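Local coordinates for carbohydrate binding protein, putative, cpb33A (PDB 5FJQ) that acts as the copper-binding domain of a lytic polysaccharide monooxygenase that helps Cellvibrio japonicus use chitin efficiently, at residues Arg90-Thr95 with Phe105-Thr110; Gly60-Ala65 with Ile154-Trp159; Asp124-His129 with Pro147-Arg152. One frame throughout, in Å; residues are numbered along the deposited sequence.

Interaction 1 of 3, residues Arg90-Thr95 with Phe105-Thr110; sequences REFVWT and FRYYIT
Phe-92 and Trp-94 of strand 88-96 face Tyr-107 and Phe-105 of strand 102-109 across the gap between two sheets. The axes of the two short strand segments come within 10.4 Å and run at 131° to each other. This is face-to-face packing of sheets. The CA atoms of Phe-92 and Tyr-107 are 9.4 Å apart, and those of Trp-94 and Phe-105 are similarly spaced.

All four side chains are aromatic and buried. Trp-94 has CG anti to its carbonyl carbon (chi1 -81°), which puts one face of the indole over Phe-105 and its N-H edge by Tyr-107 OH. Phe-105 presents its edge to that face of the indole, with planes at 54°. The centroid of the Phe-105 ring is 4.5 Å from that of the five-membered ring. Phe-105 CD2 makes the close approach, 3.5 Å from Trp-94 NE1.

The indole meets Tyr-107 at its edge instead. Trp-94 NE1 is 3.1 Å from Tyr-107 OH, but the bond is strongly bent and weak. The stronger partners lie outside: Ser-157 OG for Trp-94 NE1, and His-142 ND1 for Tyr-107 OH. Both polar atoms are thus satisfied inside the core.

Phe-92 and Tyr-107 pass side by side, pointing opposite ways. Phe-92 CB lies 3.4 Å from Tyr-107 CE2. Their rings sit obliquely, and Phe-92 reaches on to Ile-155 and Val-144.

Together the four rings form an aromatic cluster in the core of a beta sandwich, the fold expected of this lytic polysaccharide monooxygenase family. The cluster lies near the copper site of His-1 and His-100: the side chain of Trp-94 is about 9 Å from the copper ion.

Interaction 2 of 3, residues Gly60-Ala65 with Ile154-Trp159; sequences GRLCSA and IIYSIW
Tyr-156 sets CG anti to its backbone N (chi1 -159°), and this swings the ring off strand 152-161 toward Leu-62. Leu-62 has a chi1 of -98°, an off-staggered setting with which CD2 lies over the ring. Its side chain crosses the tyrosine at about a right angle.

Leu-62 touches the tyrosine in two ways. One methyl, CD2, lies over a face of the ring, nearer the ring's edge than its centre. It is 3.9 Å from the ring centroid, a CH-pi contact, and comes within 3.5 Å of Tyr-156 CE2. The backbone of the same residue takes the phenol. Tyr-156 OH donates to Leu-62 O at 2.8 Å, from above the carbonyl plane and 38° out of it.

That carbonyl has a second donor. Leu-62 to Ala-65 is a type I beta turn, closed by Ala-65 N to Leu-62 O at 3.3 Å. The two donors reach the oxygen from opposite faces of its plane. The phenol thereby grips the turn through a buried carbonyl and leaves neither polar group without a partner.

The turn belongs to the loop between helix 53-56 and strand 83-84. Cys-63 is joined by a disulfide to Cys-174 of strand 169-178, the antiparallel neighbour of strand 152-161. Arg-10 of helix 10-17 packs against both Cys-63 and Ile-154, so the loop is fastened to two adjacent strands beside a helix.

Interaction 3 of 3, residues Asp124-His129 with Pro147-Arg152; sequences DLQLIH and PYRTGR
Gln-126 and Arg-149 make the polar part of the contact. Arg-149 NH2 donates to Gln-126 OE1 at 2.7 Å, with an angle of 152° at the hydrogen. The oxygen lies in the guanidinium plane, while the donor is tilted from the carbonyl plane of the amide. The amide and guanidinium planes are 55° apart. Gln-126 reaches across with an extended chain; Arg-149 is bent at chi2 (-60°), which turns its guanidinium back toward the strand.

A water closes a ring beside this bond. It donates to Gln-126 OE1 at 2.9 Å and accepts from Arg-149 NH1 at 2.8 Å. NH1 of Arg-149 also donates to Tyr-148 O at 3.1 Å, and Arg-149 NE donates to Thr-110 O. With all three nitrogens engaged, the rotation of the guanidinium is fixed.

Strand 126-130 has a classic beta bulge here: Ile-128 and His-129 lie opposite the single residue Tyr-107 of strand 102-109, and the backbones of both bond to it. Strand 126-130 belongs to the mixed sheet. Pro-147 directly follows strand 139-146, an outermost strand of the three-stranded sheet, so the contact joins strand 126-130 to the loop that crosses from one sheet to the other.

The apolar part is small. Ile-128 crosses Pro-147 at about a right angle. Ile-128 CD1 lies 4.1 Å from Pro-147 CD, and Ile-128 CG2 is 4.2 Å from Pro-147 CG. The proline also packs on the arginine: Pro-147 CG sits 3.4 Å above the plane of the Arg-149 guanidinium, off-centre.

Strand 102-109 connects all three contacts. Its Tyr-108 N is 2.8 Å from Tyr-156 O, which joins interaction 1 to interaction 2 through neighbouring strands. Its Tyr-107 O is 2.6 Å from Ile-128 N, which joins interaction 1 to interaction 3. Interactions 2 and 3 meet where Leu-125 CD1 packs 3.5 Å from Tyr-156 CD2. Along the chain, interactions 1 and 3 follow each other, and both are nested inside the loop closed by interaction 2. Interaction 1 lies nearest the copper site: the Phe-105 side chain is about 8 Å from that of His-100. Interactions 2 and 3 lie away from the metal.

Interaction 1 of 3, residues Arg90-Thr95 with Phe105-Thr110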
loop_
_atom_site.group_PDB
_atom_site.type_symbol
_atom_site.label_atom_id
_atom_site.label_comp_id
_atom_site.label_asym_id
_atom_site.label_seq_id
_atom_site.Cartn_x
_atom_site.Cartn_y
_atom_site.Cartn_z
ATOM N N ARG A 90 11.857 -10.744 -1.681
ATOM C CA ARG A 90 10.548 -11.132 -1.137
ATOM C C ARG A 90 9.508 -10.966 -2.261
ATOM O O ARG A 90 9.462 -9.946 -2.903
ATOM C CB ARG A 90 10.235 -10.279 0.103
ATOM C CG ARG A 90 8.938 -10.626 0.822
ATOM C CD ARG A 90 8.973 -12.071 1.251
ATOM N NE ARG A 90 7.706 -12.342 1.875
ATOM C CZ ARG A 90 7.522 -12.619 3.163
ATOM N NH1 ARG A 90 8.556 -12.789 4.027
ATOM N NH2 ARG A 90 6.273 -12.782 3.559
ATOM N N GLU A 91 8.729 -11.990 -2.578
ATOM C CA GLU A 91 7.590 -11.756 -3.506
ATOM C C GLU A 91 6.455 -10.887 -2.883
ATOM O O GLU A 91 6.029 -11.087 -1.724
ATOM C CB GLU A 91 6.941 -13.047 -4.058
ATOM C CG GLU A 91 7.928 -14.096 -4.538
ATOM C CD GLU A 91 7.349 -14.998 -5.608
ATOM O OE1 GLU A 91 6.115 -15.277 -5.609
ATOM O OE2 GLU A 91 8.141 -15.401 -6.483
ATOM N N PHE A 92 6.010 -9.948 -3.700
ATOM C CA PHE A 92 4.831 -9.099 -3.480
ATOM C C PHE A 92 3.850 -9.325 -4.616
ATOM O O PHE A 92 4.208 -9.346 -5.802
ATOM C CB PHE A 92 5.236 -7.620 -3.403
ATOM C CG PHE A 92 5.993 -7.263 -2.154
ATOM C CD1 PHE A 92 7.348 -7.586 -2.012
ATOM C CD2 PHE A 92 5.354 -6.689 -1.099
ATOM C CE1 PHE A 92 8.019 -7.275 -0.833
ATOM C CE2 PHE A 92 6.019 -6.384 0.092
ATOM C CZ PHE A 92 7.348 -6.679 0.221
ATOM N N VAL A 93 2.603 -9.520 -4.251
ATOM C CA VAL A 93 1.673 -9.993 -5.230
ATOM C C VAL A 93 0.507 -9.061 -5.177
ATOM O O VAL A 93 -0.022 -8.847 -4.078
ATOM C CB VAL A 93 1.150 -11.423 -4.872
ATOM C CG1 VAL A 93 -0.015 -11.790 -5.785
ATOM C CG2 VAL A 93 2.290 -12.482 -4.884
ATOM N N TRP A 94 0.100 -8.584 -6.356
ATOM C CA TRP A 94 -1.097 -7.738 -6.478
ATOM C C TRP A 94 -2.172 -8.654 -7.029
ATOM O O TRP A 94 -1.976 -9.283 -8.064
ATOM C CB TRP A 94 -0.913 -6.552 -7.438
ATOM C CG TRP A 94 -0.205 -5.331 -6.886
ATOM C CD1 TRP A 94 1.109 -5.210 -6.712
ATOM C CD2 TRP A 94 -0.773 -4.034 -6.577
ATOM N NE1 TRP A 94 1.457 -3.971 -6.218
ATOM C CE2 TRP A 94 0.315 -3.201 -6.155
ATOM C CE3 TRP A 94 -2.080 -3.497 -6.598
ATOM C CZ2 TRP A 94 0.142 -1.888 -5.764
ATOM C CZ3 TRP A 94 -2.256 -2.196 -6.216
ATOM C CH2 TRP A 94 -1.149 -1.384 -5.766
ATOM N N THR A 95 -3.282 -8.752 -6.314
ATOM C CA THR A 95 -4.452 -9.419 -6.845
ATOM C C THR A 95 -5.323 -8.327 -7.438
ATOM O O THR A 95 -5.846 -7.461 -6.728
ATOM C CB THR A 95 -5.200 -10.204 -5.755
ATOM O OG1 THR A 95 -4.320 -11.227 -5.311
ATOM C CG2 THR A 95 -6.452 -10.842 -6.344
ATOM N N PHE A 105 4.518 -1.049 -11.666
ATOM C CA PHE A 105 4.267 -1.203 -10.215
ATOM C C PHE A 105 5.551 -0.778 -9.551
ATOM O O PHE A 105 6.668 -1.366 -9.847
ATOM C CB PHE A 105 3.936 -2.666 -9.797
ATOM C CG PHE A 105 2.591 -3.167 -10.325
ATOM C CD1 PHE A 105 2.477 -3.658 -11.624
ATOM C CD2 PHE A 105 1.428 -3.055 -9.551
ATOM C CE1 PHE A 105 1.240 -4.111 -12.151
ATOM C CE2 PHE A 105 0.203 -3.498 -10.066
ATOM C CZ PHE A 105 0.098 -3.992 -11.369
ATOM N N ARG A 106 5.433 0.128 -8.586
ATOM C CA ARG A 106 6.590 0.527 -7.813
ATOM C C ARG A 106 6.438 0.271 -6.329
ATOM O O ARG A 106 5.335 0.409 -5.759
ATOM C CB ARG A 106 6.902 2.044 -7.978
ATOM C CG ARG A 106 7.549 2.365 -9.293
ATOM C CD ARG A 106 7.735 3.873 -9.427
ATOM N NE ARG A 106 8.292 4.111 -10.760
ATOM C CZ ARG A 106 8.316 5.294 -11.385
ATOM N NH1 ARG A 106 7.745 6.340 -10.834
ATOM N NH2 ARG A 106 8.828 5.402 -12.611
ATOM N N TYR A 107 7.569 -0.103 -5.722
ATOM C CA TYR A 107 7.626 -0.198 -4.287
ATOM C C TYR A 107 8.609 0.752 -3.654
ATOM O O TYR A 107 9.781 0.898 -4.137
ATOM C CB TYR A 107 7.978 -1.618 -3.856
ATOM C CG TYR A 107 6.967 -2.618 -4.363
ATOM C CD1 TYR A 107 6.832 -2.856 -5.734
ATOM C CD2 TYR A 107 6.128 -3.282 -3.488
ATOM C CE1 TYR A 107 5.928 -3.804 -6.219
ATOM C CE2 TYR A 107 5.226 -4.253 -3.944
ATOM C CZ TYR A 107 5.088 -4.439 -5.299
ATOM O OH TYR A 107 4.189 -5.323 -5.732
ATOM N N TYR A 108 8.193 1.229 -2.474
ATOM C CA TYR A 108 9.017 2.135 -1.626
ATOM C C TYR A 108 9.041 1.554 -0.247
ATOM O O TYR A 108 8.215 0.654 0.088
ATOM C CB TYR A 108 8.420 3.554 -1.571
ATOM C CG TYR A 108 8.295 4.177 -2.915
ATOM C CD1 TYR A 108 7.300 3.755 -3.842
ATOM C CD2 TYR A 108 9.159 5.232 -3.279
ATOM C CE1 TYR A 108 7.225 4.337 -5.101
ATOM C CE2 TYR A 108 9.061 5.805 -4.510
ATOM C CZ TYR A 108 8.121 5.387 -5.389
ATOM O OH TYR A 108 8.135 6.005 -6.570
ATOM N N ILE A 109 9.969 2.063 0.556
ATOM C CA ILE A 109 10.114 1.657 1.963
ATOM C C ILE A 109 10.581 2.832 2.811
ATOM O O ILE A 109 11.238 3.752 2.289
ATOM C CB ILE A 109 11.049 0.421 2.164
ATOM C CG1 ILE A 109 10.890 -0.106 3.604
ATOM C CG2 ILE A 109 12.516 0.774 1.845
ATOM C CD1 ILE A 109 11.425 -1.521 3.855
ATOM N N THR A 110 10.130 2.835 4.079
ATOM C CA THR A 110 10.649 3.613 5.171
ATOM C C THR A 110 12.160 3.374 5.459
ATOM O O THR A 110 12.738 2.306 5.160
ATOM C CB THR A 110 9.813 3.325 6.413
ATOM O OG1 THR A 110 9.502 1.930 6.454
ATOM C CG2 THR A 110 8.440 4.058 6.311
#

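Interaction 2 of 3, residues Gly60-Ala65 with Ile154-Trp159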
loop_
_atom_site.group_PDB
_atom_site.type_symbol
_atom_site.label_atom_id
_atom_site.label_comp_id
_atom_site.label_asym_id
_atom_site.label_seq_id
_atom_site.Cartn_x
_atom_site.Cartn_y
_atom_site.Cartn_z
ATOM N N GLY A 60 0.605 12.177 4.790
ATOM C CA GLY A 60 -0.310 11.726 5.827
ATOM C C GLY A 60 -1.542 11.060 5.246
ATOM O O GLY A 60 -2.386 10.609 6.002
ATOM N N ARG A 61 -1.663 11.019 3.908
ATOM C CA ARG A 61 -2.797 10.342 3.225
ATOM C C ARG A 61 -2.382 9.237 2.181
ATOM O O ARG A 61 -3.157 8.861 1.266
ATOM C CB ARG A 61 -3.764 11.399 2.602
ATOM C CG ARG A 61 -4.474 12.320 3.593
ATOM C CD ARG A 61 -5.291 11.567 4.652
ATOM N NE ARG A 61 -5.910 12.480 5.616
ATOM C CZ ARG A 61 -6.405 12.128 6.805
ATOM N NH1 ARG A 61 -6.335 10.873 7.198
ATOM N NH2 ARG A 61 -6.933 13.054 7.623
ATOM N N LEU A 62 -1.158 8.699 2.325
ATOM C CA LEU A 62 -0.616 7.840 1.364
ATOM C C LEU A 62 -1.403 6.514 1.443
ATOM O O LEU A 62 -1.866 6.010 0.447
ATOM C CB LEU A 62 0.832 7.646 1.714
ATOM C CG LEU A 62 1.751 8.531 0.908
ATOM C CD1 LEU A 62 1.756 10.001 1.309
ATOM C CD2 LEU A 62 3.185 7.957 0.867
ATOM N N CYS A 63 -1.723 6.085 2.652
ATOM C CA CYS A 63 -2.408 4.802 2.801
ATOM C C CYS A 63 -3.887 4.786 2.432
ATOM O O CYS A 63 -4.416 3.713 2.117
ATOM C CB CYS A 63 -2.205 4.293 4.234
ATOM S SG CYS A 63 -0.490 3.909 4.711
ATOM N N SER A 64 -4.579 5.922 2.521
ATOM C CA SER A 64 -5.992 6.035 2.113
ATOM C C SER A 64 -6.136 6.569 0.685
ATOM O O SER A 64 -7.253 6.738 0.208
ATOM C CB SER A 64 -6.744 7.022 3.027
ATOM O OG SER A 64 -6.019 8.268 3.144
ATOM N N ALA A 65 -4.998 6.890 0.052
ATOM C CA ALA A 65 -4.991 7.634 -1.213
ATOM C C ALA A 65 -5.956 8.840 -1.070
ATOM O O ALA A 65 -6.613 9.206 -2.008
ATOM C CB ALA A 65 -5.406 6.726 -2.355
ATOM N N ILE A 154 7.138 0.300 6.806
ATOM C CA ILE A 154 6.049 0.405 5.890
ATOM C C ILE A 154 6.609 0.317 4.498
ATOM O O ILE A 154 7.605 1.017 4.121
ATOM C CB ILE A 154 5.232 1.709 6.071
ATOM C CG1 ILE A 154 4.723 1.827 7.509
ATOM C CG2 ILE A 154 4.071 1.787 5.069
ATOM C CD1 ILE A 154 3.982 3.156 7.732
ATOM N N ILE A 155 5.932 -0.527 3.730
ATOM C CA ILE A 155 6.152 -0.571 2.300
ATOM C C ILE A 155 4.956 0.072 1.592
ATOM O O ILE A 155 3.789 -0.188 1.945
ATOM C CB ILE A 155 6.400 -1.986 1.778
ATOM C CG1 ILE A 155 7.808 -2.440 2.246
ATOM C CG2 ILE A 155 6.241 -1.998 0.245
ATOM C CD1 ILE A 155 7.985 -3.909 2.208
ATOM N N TYR A 156 5.266 0.918 0.610
ATOM C CA TYR A 156 4.254 1.543 -0.200
ATOM C C TYR A 156 4.422 1.027 -1.614
ATOM O O TYR A 156 5.440 1.301 -2.242
ATOM C CB TYR A 156 4.484 3.053 -0.157
ATOM C CG TYR A 156 3.282 3.871 -0.515
ATOM C CD1 TYR A 156 2.031 3.590 0.030
ATOM C CD2 TYR A 156 3.391 4.964 -1.430
ATOM C CE1 TYR A 156 0.920 4.374 -0.319
ATOM C CE2 TYR A 156 2.285 5.768 -1.770
ATOM C CZ TYR A 156 1.058 5.487 -1.203
ATOM O OH TYR A 156 -0.010 6.299 -1.582
ATOM N N SER A 157 3.491 0.180 -2.078
ATOM C CA SER A 157 3.389 -0.099 -3.512
ATOM C C SER A 157 2.393 0.772 -4.261
ATOM O O SER A 157 1.273 1.084 -3.772
ATOM C CB SER A 157 3.020 -1.596 -3.718
ATOM O OG SER A 157 3.066 -1.953 -5.090
ATOM N N ILE A 158 2.759 1.155 -5.493
ATOM C CA ILE A 158 1.937 2.033 -6.273
ATOM C C ILE A 158 1.823 1.438 -7.647
ATOM O O ILE A 158 2.843 1.029 -8.287
ATOM C CB ILE A 158 2.604 3.415 -6.525
ATOM C CG1 ILE A 158 2.859 4.174 -5.226
ATOM C CG2 ILE A 158 1.767 4.238 -7.514
ATOM C CD1 ILE A 158 3.309 5.624 -5.445
ATOM N N TRP A 159 0.585 1.354 -8.103
ATOM C CA TRP A 159 0.274 0.832 -9.428
ATOM C C TRP A 159 -0.148 1.958 -10.326
ATOM O O TRP A 159 -1.234 2.566 -10.096
ATOM C CB TRP A 159 -0.845 -0.237 -9.313
ATOM C CG TRP A 159 -1.256 -0.797 -10.633
ATOM C CD1 TRP A 159 -0.594 -0.673 -11.829
ATOM C CD2 TRP A 159 -2.424 -1.610 -10.900
ATOM N NE1 TRP A 159 -1.300 -1.347 -12.841
ATOM C CE2 TRP A 159 -2.433 -1.890 -12.298
ATOM C CE3 TRP A 159 -3.507 -2.023 -10.121
ATOM C CZ2 TRP A 159 -3.436 -2.655 -12.913
ATOM C CZ3 TRP A 159 -4.520 -2.829 -10.735
ATOM C CH2 TRP A 159 -4.481 -3.099 -12.126
#

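Interaction 3 of 3, residues Asp124-His129 with Pro147-Arg152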
loop_
_atom_site.group_PDB
_atom_site.type_symbol
_atom_site.label_atom_id
_atom_site.label_comp_id
_atom_site.label_asym_id
_atom_site.label_seq_id
_atom_site.Cartn_x
_atom_site.Cartn_y
_atom_site.Cartn_z
ATOM N N ASP A 124 9.231 10.197 3.350
ATOM C CA ASP A 124 9.612 8.996 4.127
ATOM C C ASP A 124 10.000 7.746 3.285
ATOM O O ASP A 124 10.399 6.727 3.858
ATOM C CB ASP A 124 8.472 8.536 5.036
ATOM C CG ASP A 124 8.242 9.418 6.251
ATOM O OD1 ASP A 124 9.188 9.963 6.837
ATOM O OD2 ASP A 124 7.081 9.549 6.693
ATOM N N LEU A 125 9.870 7.826 1.953
ATOM C CA LEU A 125 9.874 6.675 1.087
ATOM C C LEU A 125 11.113 6.700 0.218
ATOM O O LEU A 125 11.526 7.717 -0.297
ATOM C CB LEU A 125 8.663 6.667 0.179
ATOM C CG LEU A 125 7.364 6.443 0.921
ATOM C CD1 LEU A 125 6.345 6.429 -0.192
ATOM C CD2 LEU A 125 7.473 5.086 1.672
ATOM N N GLN A 126 11.750 5.569 0.163
ATOM C CA GLN A 126 12.894 5.342 -0.727
ATOM C C GLN A 126 12.406 4.357 -1.768
ATOM O O GLN A 126 11.858 3.302 -1.380
ATOM C CB GLN A 126 13.964 4.695 0.139
ATOM C CG GLN A 126 15.048 3.942 -0.576
ATOM C CD GLN A 126 16.194 3.763 0.366
ATOM O OE1 GLN A 126 16.219 2.834 1.195
ATOM N NE2 GLN A 126 17.131 4.699 0.302
ATOM N N LEU A 127 12.639 4.616 -3.059
ATOM C CA LEU A 127 12.361 3.576 -4.089
ATOM C C LEU A 127 13.133 2.243 -3.958
ATOM O O LEU A 127 14.377 2.189 -3.978
ATOM C CB LEU A 127 12.633 4.097 -5.494
ATOM C CG LEU A 127 12.139 3.248 -6.665
ATOM C CD1 LEU A 127 10.587 3.222 -6.767
ATOM C CD2 LEU A 127 12.741 3.781 -7.958
ATOM N N ILE A 128 12.398 1.126 -3.904
ATOM C CA ILE A 128 13.092 -0.101 -3.776
ATOM C C ILE A 128 12.834 -1.080 -4.949
ATOM O O ILE A 128 13.585 -2.056 -5.118
ATOM C CB ILE A 128 13.023 -0.712 -2.354
ATOM C CG1 ILE A 128 11.575 -1.039 -1.895
ATOM C CG2 ILE A 128 13.888 0.145 -1.381
ATOM C CD1 ILE A 128 11.511 -2.162 -0.852
ATOM N N HIS A 129 11.814 -0.766 -5.755
ATOM C CA HIS A 129 11.491 -1.598 -6.896
ATOM C C HIS A 129 10.655 -0.866 -7.939
ATOM O O HIS A 129 9.692 -0.112 -7.605
ATOM C CB HIS A 129 10.757 -2.905 -6.438
ATOM C CG HIS A 129 10.541 -3.894 -7.540
ATOM N ND1 HIS A 129 11.523 -4.790 -7.931
ATOM C CD2 HIS A 129 9.482 -4.112 -8.367
ATOM C CE1 HIS A 129 11.066 -5.531 -8.925
ATOM N NE2 HIS A 129 9.833 -5.149 -9.205
ATOM N N PRO A 147 15.856 -4.024 1.299
ATOM C CA PRO A 147 17.174 -3.613 1.757
ATOM C C PRO A 147 17.405 -4.019 3.215
ATOM O O PRO A 147 16.455 -4.433 3.904
ATOM C CB PRO A 147 17.128 -2.080 1.620
ATOM C CG PRO A 147 15.679 -1.726 1.907
ATOM C CD PRO A 147 14.874 -2.901 1.330
ATOM N N TYR A 148 18.640 -3.914 3.707
ATOM C CA TYR A 148 18.850 -4.132 5.150
ATOM C C TYR A 148 17.987 -3.190 5.999
ATOM O O TYR A 148 18.111 -1.976 5.899
ATOM C CB TYR A 148 20.327 -3.973 5.537
ATOM C CG TYR A 148 20.568 -4.282 6.976
ATOM C CD1 TYR A 148 20.635 -5.611 7.410
ATOM C CD2 TYR A 148 20.682 -3.258 7.919
ATOM C CE1 TYR A 148 20.853 -5.928 8.755
ATOM C CE2 TYR A 148 20.899 -3.556 9.269
ATOM C CZ TYR A 148 20.976 -4.891 9.681
ATOM O OH TYR A 148 21.178 -5.199 11.028
ATOM N N ARG A 149 17.173 -3.771 6.887
ATOM C CA ARG A 149 16.415 -3.032 7.875
ATOM C C ARG A 149 16.331 -3.899 9.134
ATOM O O ARG A 149 16.613 -5.102 9.076
ATOM C CB ARG A 149 14.973 -2.723 7.371
ATOM C CG ARG A 149 14.781 -1.727 6.199
ATOM C CD ARG A 149 15.320 -0.338 6.507
ATOM N NE ARG A 149 14.959 0.658 5.495
ATOM C CZ ARG A 149 15.744 1.005 4.473
ATOM N NH1 ARG A 149 16.924 0.417 4.328
ATOM N NH2 ARG A 149 15.346 1.903 3.593
ATOM N N THR A 150 16.004 -3.291 10.274
ATOM C CA THR A 150 15.509 -4.030 11.440
ATOM C C THR A 150 14.220 -3.286 11.813
ATOM O O THR A 150 14.059 -2.137 11.416
ATOM C CB THR A 150 16.468 -3.951 12.654
ATOM O OG1 THR A 150 16.648 -2.572 12.981
ATOM C CG2 THR A 150 17.844 -4.485 12.320
ATOM N N GLY A 151 13.338 -3.907 12.577
ATOM C CA GLY A 151 12.218 -3.140 13.109
ATOM C C GLY A 151 11.099 -3.253 12.136
ATOM O O GLY A 151 11.194 -3.943 11.117
ATOM N N ARG A 152 10.022 -2.554 12.453
ATOM C CA ARG A 152 8.837 -2.570 11.669
ATOM C C ARG A 152 8.924 -1.482 10.630
ATOM O O ARG A 152 9.412 -0.390 10.900
ATOM C CB ARG A 152 7.686 -2.249 12.633
ATOM C CG ARG A 152 7.212 -3.497 13.316
ATOM C CD ARG A 152 6.182 -3.137 14.360
ATOM N NE ARG A 152 5.472 -4.385 14.537
ATOM C CZ ARG A 152 4.256 -4.583 14.072
ATOM N NH1 ARG A 152 3.620 -3.546 13.500
ATOM N NH2 ARG A 152 3.671 -5.780 14.241
HETATM O O HOH W 1 18.443 1.171 2.125
#